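Local atomic coordinates of glucuronan lyase A (Trichoderma reesei, PDB entry 2ZZJ), a protein that binds a calcium ion and probably cleaves beta-1,4-linked glucuronan within the chain as a polysaccharide lyase. Residues G65-Y70 and T165-I170. Numbering follows the deposited sequence.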
ATOM      1  N   GLY A  65       8.541 -14.159   9.833  1.00 29.12           N
ATOM      2  CA  GLY A  65       9.122 -14.419  11.153  1.00 29.65           C
ATOM      3  C   GLY A  65       9.369 -13.207  12.029  1.00 30.16           C
ATOM      4  O   GLY A  65      10.098 -13.297  13.029  1.00 30.53           O
ATOM      5  N   GLU A  66       8.769 -12.071  11.668  1.00 29.26           N
ATOM      6  CA  GLU A  66       8.835 -10.874  12.512  1.00 28.26           C
ATOM      7  C   GLU A  66       7.487 -10.189  12.610  1.00 27.00           C
ATOM      8  O   GLU A  66       6.621 -10.386  11.753  1.00 26.87           O
ATOM      9  CB  GLU A  66       9.864  -9.908  11.973  1.00 28.97           C
ATOM     10  CG  GLU A  66       9.552  -9.403  10.602  1.00 28.80           C
ATOM     11  CD  GLU A  66      10.643  -8.544  10.042  1.00 31.59           C
ATOM     12  OE1 GLU A  66      11.706  -8.439  10.685  1.00 35.40           O
ATOM     13  OE2 GLU A  66      10.459  -7.960   8.958  1.00 27.90           O
ATOM     14  N   GLU A  67       7.308  -9.416  13.680  1.00 25.61           N
ATOM     15  CA  GLU A  67       6.159  -8.533  13.823  1.00 24.39           C
ATOM     16  C   GLU A  67       6.696  -7.158  13.501  1.00 22.51           C
ATOM     17  O   GLU A  67       7.844  -6.832  13.875  1.00 20.45           O
ATOM     18  CB  GLU A  67       5.621  -8.539  15.264  1.00 25.55           C
ATOM     19  CG  GLU A  67       4.406  -7.582  15.442  1.00 28.75           C
ATOM     20  CD  GLU A  67       4.159  -7.102  16.893  1.00 28.81           C
ATOM     21  OE1 GLU A  67       2.973  -6.936  17.266  1.00 35.32           O
ATOM     22  OE2 GLU A  67       5.122  -6.884  17.657  1.00 34.44           O
ATOM     23  N   GLN A  68       5.899  -6.364  12.775  1.00 19.25           N
ATOM     24  CA  GLN A  68       6.253  -4.957  12.523  1.00 18.31           C
ATOM     25  C   GLN A  68       4.991  -4.095  12.593  1.00 16.97           C
ATOM     26  O   GLN A  68       3.894  -4.594  12.349  1.00 17.81           O
ATOM     27  CB  GLN A  68       6.873  -4.821  11.143  1.00 17.77           C
ATOM     28  CG  GLN A  68       8.262  -5.509  10.948  1.00 18.40           C
ATOM     29  CD  GLN A  68       9.405  -4.711  11.571  1.00 18.18           C
ATOM     30  OE1 GLN A  68       9.983  -3.819  10.945  1.00 20.76           O
ATOM     31  NE2 GLN A  68       9.745  -5.047  12.797  1.00 20.14           N
ATOM     32  N   PHE A  69       5.166  -2.804  12.902  1.00 16.22           N
ATOM     33  CA  PHE A  69       4.101  -1.808  12.750  1.00 14.06           C
ATOM     34  C   PHE A  69       4.465  -0.930  11.543  1.00 13.28           C
ATOM     35  O   PHE A  69       5.654  -0.646  11.290  1.00 12.66           O
ATOM     36  CB  PHE A  69       4.010  -0.904  13.985  1.00 13.64           C
ATOM     37  CG  PHE A  69       3.379  -1.568  15.210  1.00 15.95           C
ATOM     38  CD1 PHE A  69       2.061  -1.300  15.567  1.00 14.85           C
ATOM     39  CD2 PHE A  69       4.119  -2.447  16.002  1.00 18.07           C
ATOM     40  CE1 PHE A  69       1.501  -1.871  16.707  1.00 17.63           C
ATOM     41  CE2 PHE A  69       3.554  -3.027  17.149  1.00 17.95           C
ATOM     42  CZ  PHE A  69       2.255  -2.745  17.485  1.00 15.84           C
ATOM     43  N   TYR A  70       3.437  -0.484  10.820  1.00 11.40           N
ATOM     44  CA  TYR A  70       3.588   0.445   9.691  1.00 11.01           C
ATOM     45  C   TYR A  70       2.550   1.550   9.878  1.00 10.96           C
ATOM     46  O   TYR A  70       1.414   1.266  10.254  1.00 10.74           O
ATOM     47  CB  TYR A  70       3.267  -0.279   8.373  1.00 11.06           C
ATOM     48  CG  TYR A  70       4.126  -1.512   8.207  1.00 12.07           C
ATOM     49  CD1 TYR A  70       5.371  -1.445   7.546  1.00 13.38           C
ATOM     50  CD2 TYR A  70       3.745  -2.727   8.778  1.00 15.09           C
ATOM     51  CE1 TYR A  70       6.193  -2.601   7.438  1.00 13.47           C
ATOM     52  CE2 TYR A  70       4.568  -3.863   8.674  1.00 14.08           C
ATOM     53  CZ  TYR A  70       5.760  -3.778   7.989  1.00 15.73           C
ATOM     54  OH  TYR A  70       6.557  -4.890   7.890  1.00 16.31           O
ATOM     55  N   THR A 165      -0.016 -18.744  12.961  1.00 36.33           N
ATOM     56  CA  THR A 165       0.460 -17.972  14.141  1.00 34.95           C
ATOM     57  C   THR A 165       0.621 -16.434  13.900  1.00 33.46           C
ATOM     58  O   THR A 165       1.043 -15.702  14.805  1.00 31.70           O
ATOM     59  CB  THR A 165       1.803 -18.489  14.672  1.00 34.93           C
ATOM     60  OG1 THR A 165       2.822 -18.249  13.697  1.00 36.78           O
ATOM     61  CG2 THR A 165       1.735 -19.996  15.016  1.00 35.93           C
ATOM     62  N   GLY A 166       0.298 -15.986  12.686  1.00 31.71           N
ATOM     63  CA  GLY A 166       0.324 -14.560  12.341  1.00 28.89           C
ATOM     64  C   GLY A 166      -0.893 -13.818  12.856  1.00 27.74           C
ATOM     65  O   GLY A 166      -1.840 -14.406  13.389  1.00 26.68           O
ATOM     66  N   TYR A 167      -0.864 -12.495  12.733  1.00 25.52           N
ATOM     67  CA  TYR A 167      -2.047 -11.716  12.995  1.00 24.15           C
ATOM     68  C   TYR A 167      -1.995 -10.454  12.139  1.00 22.43           C
ATOM     69  O   TYR A 167      -0.936 -10.109  11.611  1.00 21.57           O
ATOM     70  CB  TYR A 167      -2.236 -11.384  14.483  1.00 25.00           C
ATOM     71  CG  TYR A 167      -1.047 -10.829  15.222  1.00 27.31           C
ATOM     72  CD1 TYR A 167      -0.648  -9.490  15.074  1.00 26.70           C
ATOM     73  CD2 TYR A 167      -0.368 -11.624  16.149  1.00 30.36           C
ATOM     74  CE1 TYR A 167       0.428  -8.988  15.788  1.00 29.12           C
ATOM     75  CE2 TYR A 167       0.705 -11.130  16.874  1.00 30.98           C
ATOM     76  CZ  TYR A 167       1.097  -9.811  16.694  1.00 29.91           C
ATOM     77  OH  TYR A 167       2.169  -9.344  17.417  1.00 30.31           O
ATOM     78  N   PHE A 168      -3.134  -9.780  12.025  1.00 21.75           N
ATOM     79  CA  PHE A 168      -3.323  -8.755  10.999  1.00 20.06           C
ATOM     80  C   PHE A 168      -4.314  -7.751  11.564  1.00 20.13           C
ATOM     81  O   PHE A 168      -5.502  -8.024  11.714  1.00 19.83           O
ATOM     82  CB  PHE A 168      -3.804  -9.446   9.718  1.00 20.90           C
ATOM     83  CG  PHE A 168      -3.993  -8.528   8.519  1.00 18.87           C
ATOM     84  CD1 PHE A 168      -2.913  -8.194   7.705  1.00 21.12           C
ATOM     85  CD2 PHE A 168      -5.257  -8.096   8.163  1.00 19.84           C
ATOM     86  CE1 PHE A 168      -3.082  -7.384   6.566  1.00 19.21           C
ATOM     87  CE2 PHE A 168      -5.435  -7.289   7.021  1.00 20.95           C
ATOM     88  CZ  PHE A 168      -4.339  -6.923   6.245  1.00 19.84           C
ATOM     89  N   LYS A 169      -3.788  -6.592  11.962  1.00 19.06           N
ATOM     90  CA  LYS A 169      -4.557  -5.592  12.685  1.00 18.39           C
ATOM     91  C   LYS A 169      -4.392  -4.252  11.982  1.00 17.51           C
ATOM     92  O   LYS A 169      -3.291  -3.934  11.554  1.00 16.90           O
ATOM     93  CB  LYS A 169      -4.040  -5.490  14.128  1.00 17.04           C
ATOM     94  CG  LYS A 169      -4.094  -6.841  14.852  1.00 18.79           C
ATOM     95  CD  LYS A 169      -3.365  -6.851  16.200  1.00 21.59           C
ATOM     96  CE  LYS A 169      -4.027  -5.933  17.208  1.00 24.41           C
ATOM     97  NZ  LYS A 169      -3.337  -6.051  18.567  1.00 26.91           N
ATOM     98  N   ILE A 170      -5.487  -3.496  11.865  1.00 16.16           N
ATOM     99  CA  ILE A 170      -5.491  -2.207  11.153  1.00 16.04           C
ATOM    100  C   ILE A 170      -6.296  -1.168  11.942  1.00 16.42           C
ATOM    101  O   ILE A 170      -7.403  -1.456  12.429  1.00 14.94           O
ATOM    102  CB  ILE A 170      -6.123  -2.345   9.747  1.00 16.56           C
ATOM    103  CG1 ILE A 170      -5.396  -3.408   8.908  1.00 16.02           C
ATOM    104  CG2 ILE A 170      -6.166  -0.960   9.007  1.00 16.53           C
ATOM    105  CD1 ILE A 170      -5.956  -3.634   7.481  1.00 17.53           C
TER
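E67 and Y167 reach over an intervening strand of a beta sheet and join through one polar bond, an example of side chains linking strands that are not direct neighbours. OH of Y167 donates a hydrogen bond to OE1 of E67, 2.5 Å away. OE1 lies at the edge of the Y167 ring, in its plane, while the hydroxyl stands above the carboxylate, 68° out of that plane; the two flat groups are almost perpendicular. E67 spans the distance with CG anti to the backbone N (chi1 179°) and an extended chain. The same OE1 also takes a hydrogen bond from NE2 of Q157, on the strand in between, so two donors grip one oxygen.

Beyond the bond there is little contact: CG of E67 lies 3.5 Å from OH of Y167, and the Y167 side chain also touches Q157 and K159 of the middle strand. Replacing E67 by an alanine is likely to leave both the Y167 hydroxyl and the Q157 amide without this shared acceptor.

Backbone bonds tie 66-76 to 152-160, which pairs antiparallel with 166-172. The link is a cross-strand one at the surface of an antiparallel sheet of the beta-jelly roll, spanning the strand between, away from the calcium site.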